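Local coordinates for protein phosphoserine aminotransferase (Bacillus alcalophilus, PDB 1W23) that transfers an amino group reversibly between glutamate and 3-phosphohydroxypyruvate, using pyridoxal 5'-phosphate, in the second step of serine biosynthesis from 3-phosphoglycerate, at residues Arg42-Ser45 and Tyr46-His50; Ile244-Leu247 and Arg248-Leu251; Ile274-Thr277 and Ile278-Asn282; Ala345-Ala348 and Leu349-Met353. One frame throughout, in Å; residues are numbered along the deposited sequence. Where two conformers were deposited one is given.

All four contacts are local, each made along or at the end of one helix. In chain order they lie on helices 44-61, 241-256, 259-279 and 343-359. Contacts 1 and 2 have centres about 13 Å apart, where helix 44-61 packs on helix 241-256 through Tyr46, Val49, Ile244 and Tyr245. Contacts 3 and 4 have centres about 11 Å apart, and Arg350 of contact 4 reaches Thr277 and Glu280 of contact 3. They join helix 259-279 to the C-terminal helix. Contacts 1 and 3 lie on opposite sides of the chain's centre, about 48 Å apart between centres. The side chains of Arg42 and Ile244 lie about 10 and 12 Å from a bound pyridoxal phosphate.

Contact 1. Residues Arg42-Ser45 and Tyr46-His50; sequences RSQS and YEEVH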
loop_
_atom_site.group_PDB
_atom_site.type_symbol
_atom_site.label_atom_id
_atom_site.label_comp_id
_atom_site.label_asym_id
_atom_site.label_seq_id
_atom_site.Cartn_x
_atom_site.Cartn_y
_atom_site.Cartn_z
ATOM N N ARG A 42 8.379 -10.806 9.418
ATOM C CA ARG A 42 9.406 -11.071 10.411
ATOM C C ARG A 42 10.195 -12.331 10.103
ATOM O O ARG A 42 10.990 -12.791 10.944
ATOM C CB ARG A 42 8.735 -11.221 11.771
ATOM C CG ARG A 42 8.098 -9.945 12.187
ATOM C CD ARG A 42 9.069 -8.775 12.309
ATOM N NE ARG A 42 8.241 -7.711 12.913
ATOM C CZ ARG A 42 8.766 -6.563 13.299
ATOM N NH1 ARG A 42 10.077 -6.391 13.142
ATOM N NH2 ARG A 42 7.914 -5.680 13.812
ATOM N N SER A 43 9.991 -12.916 8.928
ATOM C CA SER A 43 10.837 -13.999 8.480
ATOM C C SER A 43 12.248 -13.530 8.098
ATOM O O SER A 43 12.421 -12.408 7.650
ATOM C CB SER A 43 10.224 -14.727 7.254
ATOM O OG SER A 43 10.200 -13.922 6.105
ATOM N N GLN A 44 13.215 -14.395 8.256
ATOM C CA GLN A 44 14.567 -14.070 7.767
ATOM C C GLN A 44 14.520 -13.713 6.277
ATOM O O GLN A 44 15.222 -12.786 5.872
ATOM C CB GLN A 44 15.525 -15.260 7.959
ATOM C CG GLN A 44 16.923 -14.916 7.539
ATOM C CD GLN A 44 17.914 -15.686 8.397
ATOM O OE1 GLN A 44 17.639 -16.039 9.552
ATOM N NE2 GLN A 44 19.042 -15.899 7.715
ATOM N N SER A 45 13.749 -14.446 5.471
ATOM C CA SER A 45 13.784 -14.191 4.040
ATOM C C SER A 45 13.273 -12.774 3.708
ATOM O O SER A 45 13.903 -12.111 2.863
ATOM C CB SER A 45 12.943 -15.228 3.316
ATOM O OG SER A 45 13.574 -16.537 3.295
ATOM N N TYR A 46 12.175 -12.378 4.366
ATOM C CA TYR A 46 11.624 -11.041 4.093
ATOM C C TYR A 46 12.563 -9.981 4.697
ATOM O O TYR A 46 12.825 -8.946 4.086
ATOM C CB TYR A 46 10.120 -10.867 4.509
ATOM C CG TYR A 46 9.833 -9.414 4.172
ATOM C CD1 TYR A 46 9.596 -9.042 2.853
ATOM C CD2 TYR A 46 9.815 -8.392 5.151
ATOM C CE1 TYR A 46 9.336 -7.697 2.534
ATOM C CE2 TYR A 46 9.578 -7.079 4.818
ATOM C CZ TYR A 46 9.337 -6.746 3.503
ATOM O OH TYR A 46 9.094 -5.419 3.143
ATOM N N GLU A 47 13.072 -10.186 5.933
ATOM C CA GLU A 47 13.946 -9.193 6.550
ATOM C C GLU A 47 15.151 -8.908 5.690
ATOM O O GLU A 47 15.616 -7.766 5.604
ATOM C CB GLU A 47 14.343 -9.633 7.974
ATOM C CG GLU A 47 13.147 -9.503 8.988
ATOM C CD GLU A 47 13.431 -10.033 10.379
ATOM O OE1 GLU A 47 12.619 -9.729 11.290
ATOM O OE2 GLU A 47 14.473 -10.762 10.533
ATOM N N GLU A 48 15.697 -9.935 5.038
ATOM C CA GLU A 48 16.818 -9.726 4.136
ATOM C C GLU A 48 16.427 -8.825 2.944
ATOM O O GLU A 48 17.235 -7.957 2.558
ATOM C CB GLU A 48 17.355 -11.062 3.563
ATOM C CG GLU A 48 18.070 -11.952 4.504
ATOM C CD GLU A 48 18.448 -13.313 3.876
ATOM O OE1 GLU A 48 18.128 -13.596 2.693
ATOM O OE2 GLU A 48 19.087 -14.102 4.655
ATOM N N VAL A 49 15.253 -9.021 2.364
ATOM C CA VAL A 49 14.797 -8.173 1.269
ATOM C C VAL A 49 14.618 -6.712 1.723
ATOM O O VAL A 49 15.060 -5.785 1.038
ATOM C CB VAL A 49 13.459 -8.721 0.739
ATOM C CG1 VAL A 49 12.814 -7.718 -0.228
ATOM C CG2 VAL A 49 13.621 -10.076 0.074
ATOM N N HIS A 50 13.985 -6.516 2.874
ATOM C CA HIS A 50 13.713 -5.200 3.428
ATOM C C HIS A 50 15.019 -4.458 3.606
ATOM O O HIS A 50 15.184 -3.288 3.240
ATOM C CB HIS A 50 12.872 -5.362 4.689
ATOM C CG HIS A 50 12.133 -4.219 5.319
ATOM N ND1 HIS A 50 10.879 -3.784 4.949
ATOM C CD2 HIS A 50 12.494 -3.437 6.378
ATOM C CE1 HIS A 50 10.501 -2.780 5.725
ATOM N NE2 HIS A 50 11.467 -2.543 6.611
HETATM O O HOH W 1 15.833 -13.139 1.037
#
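Ser43 caps the start of helix 44-61 by accepting from the backbone of Tyr46. Its OG stands between its own backbone N and carbonyl carbon (chi1 68°). From there it meets Tyr46 N at 3.1 Å and also bonds to Ser40 O. The helical bonds follow: Glu47 N to Ser43 O is 2.9 Å, Glu48 N bonds to Gln44 O, and Val49 N makes a weak bond to Ser45 O.

Among side chains, His50 ND1 donates to Tyr46 OH at 3.0 Å, with the hydroxyl in the imidazole plane. This is one of two His50 conformers. Water 1 donates to Ser45 O and, at 2.9 Å, to Glu48 OE1, joining that carbonyl to the Glu48 side chain. Ser45 OG turns elsewhere, to Asn30. Tyr46 and Val49 pack on helix 241-256, Tyr46 on Ile244 and Val49 on Tyr245 and Arg248.

The charged pair is looser. Arg42 NH1 lies 4.6 Å from Glu47 OE1, beyond a salt bridge, and the guanidinium and carboxylate planes are 88° apart. The nearer side-chain touch is a methylene against a carboxylate oxygen, Arg42 CD to Glu47 OE1 at 3.8 Å. Glu47 CG also covers Ser43 O at 3.3 Å. An alanine in place of Glu47 would probably leave Arg42 without this nearby opposite charge and uncover the Ser43 carbonyl.

Arg42 is, by similarity, a glutamate-binding residue, and its side chain is about 10 Å from a bound pyridoxal phosphate. The cap places the start of the helix just after it. The carboxylates of Glu47 and Glu48, near the N-terminal end of the helix, probably interact favourably with the positive end of the helix dipole.

Contact 2. Residues Ile244-Leu247 and Arg248-Leu251; sequences IYML and RNVL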
loop_
_atom_site.group_PDB
_atom_site.type_symbol
_atom_site.label_atom_id
_atom_site.label_comp_id
_atom_site.label_asym_id
_atom_site.label_seq_id
_atom_site.Cartn_x
_atom_site.Cartn_y
_atom_site.Cartn_z
ATOM N N ILE A 244 7.814 -3.812 -1.800
ATOM C CA ILE A 244 9.194 -3.583 -1.353
ATOM C C ILE A 244 10.139 -4.577 -1.996
ATOM O O ILE A 244 11.279 -4.216 -2.389
ATOM C CB ILE A 244 9.255 -3.577 0.196
ATOM C CG1 ILE A 244 8.517 -2.347 0.741
ATOM C CG2 ILE A 244 10.688 -3.645 0.685
ATOM C CD1 ILE A 244 8.110 -2.422 2.202
ATOM N N TYR A 245 9.725 -5.826 -2.165
ATOM C CA TYR A 245 10.530 -6.816 -2.893
ATOM C C TYR A 245 10.738 -6.363 -4.321
ATOM O O TYR A 245 11.881 -6.434 -4.848
ATOM C CB TYR A 245 9.760 -8.165 -2.819
ATOM C CG TYR A 245 10.195 -9.135 -3.873
ATOM C CD1 TYR A 245 11.322 -9.942 -3.729
ATOM C CD2 TYR A 245 9.487 -9.272 -5.066
ATOM C CE1 TYR A 245 11.698 -10.831 -4.721
ATOM C CE2 TYR A 245 9.878 -10.124 -6.052
ATOM C CZ TYR A 245 11.005 -10.919 -5.866
ATOM O OH TYR A 245 11.366 -11.753 -6.901
ATOM N N MET A 246 9.702 -5.876 -5.013
ATOM C CA MET A 246 9.896 -5.412 -6.395
ATOM C C MET A 246 10.810 -4.206 -6.437
ATOM O O MET A 246 11.637 -4.086 -7.370
ATOM C CB MET A 246 8.546 -5.111 -7.048
ATOM C CG MET A 246 7.763 -6.340 -7.419
ATOM S SD MET A 246 8.546 -7.412 -8.603
ATOM C CE MET A 246 8.933 -6.334 -9.942
ATOM N N LEU A 247 10.688 -3.266 -5.495
ATOM C CA LEU A 247 11.589 -2.150 -5.362
ATOM C C LEU A 247 13.041 -2.652 -5.241
ATOM O O LEU A 247 13.937 -2.154 -5.943
ATOM C CB LEU A 247 11.182 -1.309 -4.142
ATOM C CG LEU A 247 12.169 -0.224 -3.675
ATOM C CD1 LEU A 247 12.392 0.855 -4.614
ATOM C CD2 LEU A 247 11.701 0.273 -2.298
ATOM N N ARG A 248 13.291 -3.636 -4.374
ATOM C CA ARG A 248 14.613 -4.213 -4.272
ATOM C C ARG A 248 15.083 -4.675 -5.643
ATOM O O ARG A 248 16.227 -4.399 -6.049
ATOM C CB ARG A 248 14.568 -5.336 -3.210
ATOM C CG ARG A 248 15.939 -5.892 -2.786
ATOM C CD ARG A 248 16.678 -6.775 -3.813
ATOM N NE ARG A 248 15.817 -7.890 -4.284
ATOM C CZ ARG A 248 15.764 -9.052 -3.681
ATOM N NH1 ARG A 248 16.524 -9.355 -2.629
ATOM N NH2 ARG A 248 14.897 -9.983 -4.145
ATOM N N ASN A 249 14.248 -5.459 -6.347
ATOM C CA ASN A 249 14.652 -5.962 -7.663
ATOM C C ASN A 249 14.973 -4.833 -8.627
ATOM O O ASN A 249 15.968 -4.949 -9.409
ATOM C CB ASN A 249 13.560 -6.845 -8.251
ATOM C CG ASN A 249 13.408 -8.185 -7.592
ATOM O OD1 ASN A 249 14.042 -8.501 -6.573
ATOM N ND2 ASN A 249 12.594 -9.030 -8.248
ATOM N N VAL A 250 14.213 -3.765 -8.654
ATOM C CA VAL A 250 14.505 -2.617 -9.542
ATOM C C VAL A 250 15.810 -1.969 -9.161
ATOM O O VAL A 250 16.632 -1.639 -10.026
ATOM C CB VAL A 250 13.323 -1.626 -9.529
ATOM C CG1 VAL A 250 13.719 -0.348 -10.284
ATOM C CG2 VAL A 250 12.099 -2.259 -10.159
ATOM N N LEU A 251 16.048 -1.773 -7.861
ATOM C CA LEU A 251 17.305 -1.160 -7.422
ATOM C C LEU A 251 18.510 -2.034 -7.803
ATOM O O LEU A 251 19.572 -1.510 -8.167
ATOM C CB LEU A 251 17.287 -0.911 -5.912
ATOM C CG LEU A 251 16.228 0.061 -5.400
ATOM C CD1 LEU A 251 16.142 -0.032 -3.883
ATOM C CD2 LEU A 251 16.586 1.465 -5.827
#
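Tyr245 and Asn249 sit one turn apart, and their torsions turn the ring and the amide toward each other. Tyr245 CG is opposite its backbone N (chi1 161°), while Asn249 CG sits beside its own N (chi1 -72°). Arg248 bends at chi2 and chi3, which folds its guanidinium back toward them. Asn249 OD1 then lies 3.7 Å above one face of the Tyr245 ring, offset toward the rim. Asn249 ND2 makes a weak bond of 3.3 Å to Tyr245 OH, whose stronger partner is Glu25.

Arg248 grips Asn249 side-on. Its NE and NH2 each bond to Asn249 OD1 at 3.0 Å, with that oxygen in the guanidinium plane. Arg248 NH2 also comes within 3.4 Å of Tyr245 CE1.

Tyr245 and Asn249 are an i to i+4 pair on this buried part of helix 241-256, and Arg248 joins them from a position between. Beyond them, Asn249 ND2 bonds to Ala18 O, Arg248 NH1 bonds to Gln52 of helix 44-61, and Met246 packs on Met37 of the second subunit. With an alanine at Asn249 the acceptor shared by Arg248 NE and NH2 is gone, and the guanidinium would probably be freer to turn.

Further round the helix, Leu247 CD1 touches Leu251 CD1 at 3.9 Å, and Leu251 N bonds to Leu247 O at 2.9 Å.

Contact 3. Residues Ile274-Thr277 and Ile278-Asn282; sequences IYDT and IDESN
Ile278 CD1 touches Tyr275 CD2 at 4.3 Å and Ile274 CG2 at 4.4 Å on the buried side of helix 259-279, near its C-terminal end. On another side Asp276 and Glu280 meet one turn apart. Glu280 N bonds to Asp276 O at 2.8 Å. The Glu280 chain, extended beyond CG, lies back over that same carbonyl, and its OE1 comes within 3.7 Å of Asp276 CB.

Asp276 OD2 and Glu280 OE1 are like charges 4.5 Å apart. Water 3 lies between them, with a 2.6 Å bond to Glu280 OE1 and a weak one to Asp276 OD2. Water 2 similarly joins Asp276 OD1 to Asp279 OD2.

Each carboxylate also has a basic partner, which probably eases the crowding of negative charge. Asp276 pairs with Lys272, Asp279 with Arg294 and Glu280 with Arg350 of helix 343-359. Val299 of strand 298-302 covers Ile274, Tyr275 and Ile278, and Tyr275 OH bonds to Ser295 O.

Past the helix, Asn282 is the first residue to leave helical backbone angles, with a positive phi of 49°. Ser281 OG lies between its backbone N and carbonyl carbon (chi1 77°). It also hydrogen-bonds Tyr285 N, and it donates to Ile278 O at 2.7 Å. Ser281 N bonds to that same oxygen at 3.1 Å.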
loop_
_atom_site.group_PDB
_atom_site.type_symbol
_atom_site.label_atom_id
_atom_site.label_comp_id
_atom_site.label_asym_id
_atom_site.label_seq_id
_atom_site.Cartn_x
_atom_site.Cartn_y
_atom_site.Cartn_z
ATOM N N ILE A 274 13.853 12.720 -28.186
ATOM C CA ILE A 274 12.521 13.303 -28.321
ATOM C C ILE A 274 12.592 14.815 -28.444
ATOM O O ILE A 274 11.929 15.395 -29.321
ATOM C CB ILE A 274 11.622 12.837 -27.145
ATOM C CG1 ILE A 274 11.556 11.297 -27.081
ATOM C CG2 ILE A 274 10.234 13.440 -27.315
ATOM C CD1 ILE A 274 10.881 10.758 -25.855
ATOM N N TYR A 275 13.371 15.492 -27.604
ATOM C CA TYR A 275 13.498 16.938 -27.726
ATOM C C TYR A 275 14.065 17.371 -29.083
ATOM O O TYR A 275 13.606 18.377 -29.637
ATOM C CB TYR A 275 14.278 17.546 -26.566
ATOM C CG TYR A 275 13.539 17.573 -25.251
ATOM C CD1 TYR A 275 14.000 16.915 -24.144
ATOM C CD2 TYR A 275 12.338 18.272 -25.114
ATOM C CE1 TYR A 275 13.326 16.924 -22.930
ATOM C CE2 TYR A 275 11.658 18.311 -23.917
ATOM C CZ TYR A 275 12.154 17.622 -22.830
ATOM O OH TYR A 275 11.435 17.689 -21.640
ATOM N N ASP A 276 15.039 16.633 -29.610
ATOM C CA ASP A 276 15.556 16.991 -30.935
ATOM C C ASP A 276 14.438 16.876 -31.985
ATOM O O ASP A 276 14.377 17.687 -32.929
ATOM C CB ASP A 276 16.747 16.121 -31.297
ATOM C CG ASP A 276 18.032 16.459 -30.655
ATOM O OD1 ASP A 276 18.160 17.494 -29.981
ATOM O OD2 ASP A 276 19.014 15.692 -30.863
ATOM N N THR A 277 13.592 15.861 -31.848
ATOM C CA THR A 277 12.493 15.685 -32.820
ATOM C C THR A 277 11.562 16.896 -32.767
ATOM O O THR A 277 11.105 17.425 -33.789
ATOM C CB THR A 277 11.736 14.406 -32.554
ATOM O OG1 THR A 277 12.646 13.272 -32.544
ATOM C CG2 THR A 277 10.707 14.106 -33.603
ATOM N N ILE A 278 11.234 17.352 -31.550
ATOM C CA ILE A 278 10.434 18.549 -31.395
ATOM C C ILE A 278 11.121 19.757 -32.016
ATOM O O ILE A 278 10.525 20.536 -32.804
ATOM C CB ILE A 278 10.103 18.785 -29.885
ATOM C CG1 ILE A 278 9.172 17.672 -29.371
ATOM C CG2 ILE A 278 9.511 20.169 -29.646
ATOM C CD1 ILE A 278 9.035 17.679 -27.835
ATOM N N ASP A 279 12.390 19.955 -31.672
ATOM C CA ASP A 279 13.114 21.144 -32.083
ATOM C C ASP A 279 13.342 21.187 -33.588
ATOM O O ASP A 279 13.385 22.287 -34.145
ATOM C CB ASP A 279 14.419 21.266 -31.285
ATOM C CG ASP A 279 14.186 21.523 -29.821
ATOM O OD1 ASP A 279 13.084 21.973 -29.439
ATOM O OD2 ASP A 279 15.149 21.318 -29.041
ATOM N N GLU A 280 13.454 20.029 -34.237
ATOM C CA GLU A 280 13.662 19.921 -35.684
ATOM C C GLU A 280 12.372 20.001 -36.460
ATOM O O GLU A 280 12.376 19.943 -37.709
ATOM C CB GLU A 280 14.366 18.584 -35.983
ATOM C CG GLU A 280 15.808 18.416 -35.493
ATOM C CD GLU A 280 16.292 16.970 -35.404
ATOM O OE1 GLU A 280 17.416 16.698 -34.932
ATOM O OE2 GLU A 280 15.550 16.009 -35.780
ATOM N N SER A 281 11.217 20.125 -35.807
ATOM C CA SER A 281 9.900 20.017 -36.446
ATOM C C SER A 281 9.339 21.328 -36.994
ATOM O O SER A 281 8.188 21.362 -37.466
ATOM C CB SER A 281 8.872 19.423 -35.490
ATOM O OG SER A 281 8.416 20.382 -34.515
ATOM N N ASN A 282 10.123 22.403 -36.944
ATOM C CA ASN A 282 9.699 23.739 -37.425
ATOM C C ASN A 282 8.349 24.124 -36.878
ATOM O O ASN A 282 7.501 24.683 -37.596
ATOM C CB ASN A 282 9.737 23.880 -38.944
ATOM C CG ASN A 282 9.802 25.317 -39.348
ATOM O OD1 ASN A 282 10.487 26.117 -38.692
ATOM N ND2 ASN A 282 9.078 25.724 -40.412
HETATM O O HOH W 2 16.955 19.201 -28.316
HETATM O O HOH W 3 18.480 14.467 -34.091
#

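Contact 4. Residues Ala345-Ala348 and Leu349-Met353; sequences ACIA and LRELM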
loop_
_atom_site.group_PDB
_atom_site.type_symbol
_atom_site.label_atom_id
_atom_site.label_comp_id
_atom_site.label_asym_id
_atom_site.label_seq_id
_atom_site.Cartn_x
_atom_site.Cartn_y
_atom_site.Cartn_z
ATOM N N ALA A 345 12.139 2.530 -27.588
ATOM C CA ALA A 345 10.794 3.121 -27.578
ATOM C C ALA A 345 10.863 4.595 -27.987
ATOM O O ALA A 345 9.963 5.106 -28.658
ATOM C CB ALA A 345 10.140 2.945 -26.240
ATOM N N CYS A 346 11.912 5.289 -27.528
ATOM C CA CYS A 346 12.106 6.682 -27.875
ATOM C C CYS A 346 12.418 6.831 -29.366
ATOM O O CYS A 346 11.924 7.777 -29.998
ATOM C CB CYS A 346 13.206 7.274 -26.990
ATOM S SG CYS A 346 12.769 7.296 -25.223
ATOM N N ILE A 347 13.264 5.948 -29.904
ATOM C CA ILE A 347 13.506 5.950 -31.361
ATOM C C ILE A 347 12.207 5.731 -32.091
ATOM O O ILE A 347 11.939 6.411 -33.102
ATOM C CB ILE A 347 14.565 4.903 -31.683
ATOM C CG1 ILE A 347 15.924 5.190 -31.024
ATOM C CG2 ILE A 347 14.662 4.717 -33.202
ATOM C CD1 ILE A 347 16.978 4.102 -31.046
ATOM N N ALA A 348 11.364 4.786 -31.663
ATOM C CA ALA A 348 10.092 4.515 -32.316
ATOM C C ALA A 348 9.184 5.766 -32.270
ATOM O O ALA A 348 8.505 6.094 -33.253
ATOM C CB ALA A 348 9.403 3.296 -31.723
ATOM N N LEU A 349 9.157 6.449 -31.112
ATOM C CA LEU A 349 8.366 7.671 -30.996
ATOM C C LEU A 349 8.854 8.734 -31.975
ATOM O O LEU A 349 8.026 9.394 -32.635
ATOM C CB LEU A 349 8.349 8.155 -29.551
ATOM C CG LEU A 349 7.571 9.460 -29.314
ATOM C CD1 LEU A 349 6.115 9.309 -29.689
ATOM C CD2 LEU A 349 7.683 9.882 -27.859
ATOM N N ARG A 350 10.160 8.925 -32.065
ATOM C CA ARG A 350 10.713 9.870 -33.058
ATOM C C ARG A 350 10.218 9.498 -34.457
ATOM O O ARG A 350 9.784 10.386 -35.218
ATOM C CB ARG A 350 12.233 9.877 -32.983
ATOM C CG ARG A 350 12.890 10.530 -34.176
ATOM C CD ARG A 350 14.398 10.678 -33.964
ATOM N NE ARG A 350 15.126 11.235 -35.069
ATOM C CZ ARG A 350 15.311 12.541 -35.256
ATOM N NH1 ARG A 350 14.829 13.472 -34.408
ATOM N NH2 ARG A 350 16.009 12.861 -36.360
ATOM N N GLU A 351 10.280 8.241 -34.835
ATOM C CA GLU A 351 9.884 7.837 -36.175
ATOM C C GLU A 351 8.391 8.102 -36.408
ATOM O O GLU A 351 7.974 8.591 -37.474
ATOM C CB GLU A 351 10.250 6.335 -36.362
ATOM C CG GLU A 351 11.788 6.183 -36.472
ATOM C CD GLU A 351 12.335 4.808 -36.490
ATOM O OE1 GLU A 351 13.582 4.599 -36.609
ATOM O OE2 GLU A 351 11.540 3.830 -36.406
ATOM N N LEU A 352 7.545 7.807 -35.413
ATOM C CA LEU A 352 6.125 8.120 -35.508
ATOM C C LEU A 352 5.925 9.605 -35.722
ATOM O O LEU A 352 5.127 10.034 -36.569
ATOM C CB LEU A 352 5.439 7.682 -34.208
ATOM C CG LEU A 352 3.963 8.036 -34.027
ATOM C CD1 LEU A 352 3.053 6.940 -34.547
ATOM C CD2 LEU A 352 3.537 8.174 -32.570
ATOM N N MET A 353 6.615 10.403 -34.915
ATOM C CA MET A 353 6.471 11.853 -34.978
ATOM C C MET A 353 6.901 12.418 -36.336
ATOM O O MET A 353 6.244 13.322 -36.909
ATOM C CB MET A 353 7.243 12.532 -33.847
ATOM C CG MET A 353 6.597 12.301 -32.482
ATOM S SD MET A 353 7.543 12.841 -31.060
ATOM C CE MET A 353 7.336 14.651 -31.158
#
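Leu349, Ala348 and Ile347 carry this local contact on the C-terminal helix 343-359, and their partners sit three or four residues along it. The backbone follows the regular alpha-helical pattern.

Leu349 N bonds to Ala345 O at 2.9 Å. Its CB rests 3.6 Å from both Ala345 O and Cys346 O. With CG opposite its backbone N (chi1 179°), the branched end of Leu349 leads off the helix and away from residues 345-348. There it packs on Ile274 of helix 259-279, on Phe7 and on Phe321 of strand 321-322.

Ala348 takes part mainly through its backbone. Its O accepts from Leu352 N at 2.9 Å, and Leu352 CB comes within 3.6 Å of the same oxygen. Its small methyl packs on Phe321, a residue that Leu349 and Leu352 also touch. One face of the helix is therefore set against this short strand.

Ile347 is on the exposed side. Its side chain, given in one of two conformers, runs alongside Glu351, and the two point the same way. Glu351 N bonds to Ile347 O at 3.0 Å. The touch between the side chains is between a methyl and a carboxylate oxygen, so it is van der Waals contact. In the conformer given, Glu351 OE1 is 3.6 Å from Ile347 CG2.

Next to this pair, Arg350 N bonds to Cys346 O. Its side chain, extended from CG to NE, carries the guanidinium away to the end of helix 259-279, where NH1 bonds to Thr277 OG1 and forms a salt bridge with Glu280. Glu351 CG lies 3.4 Å from Ile347 O.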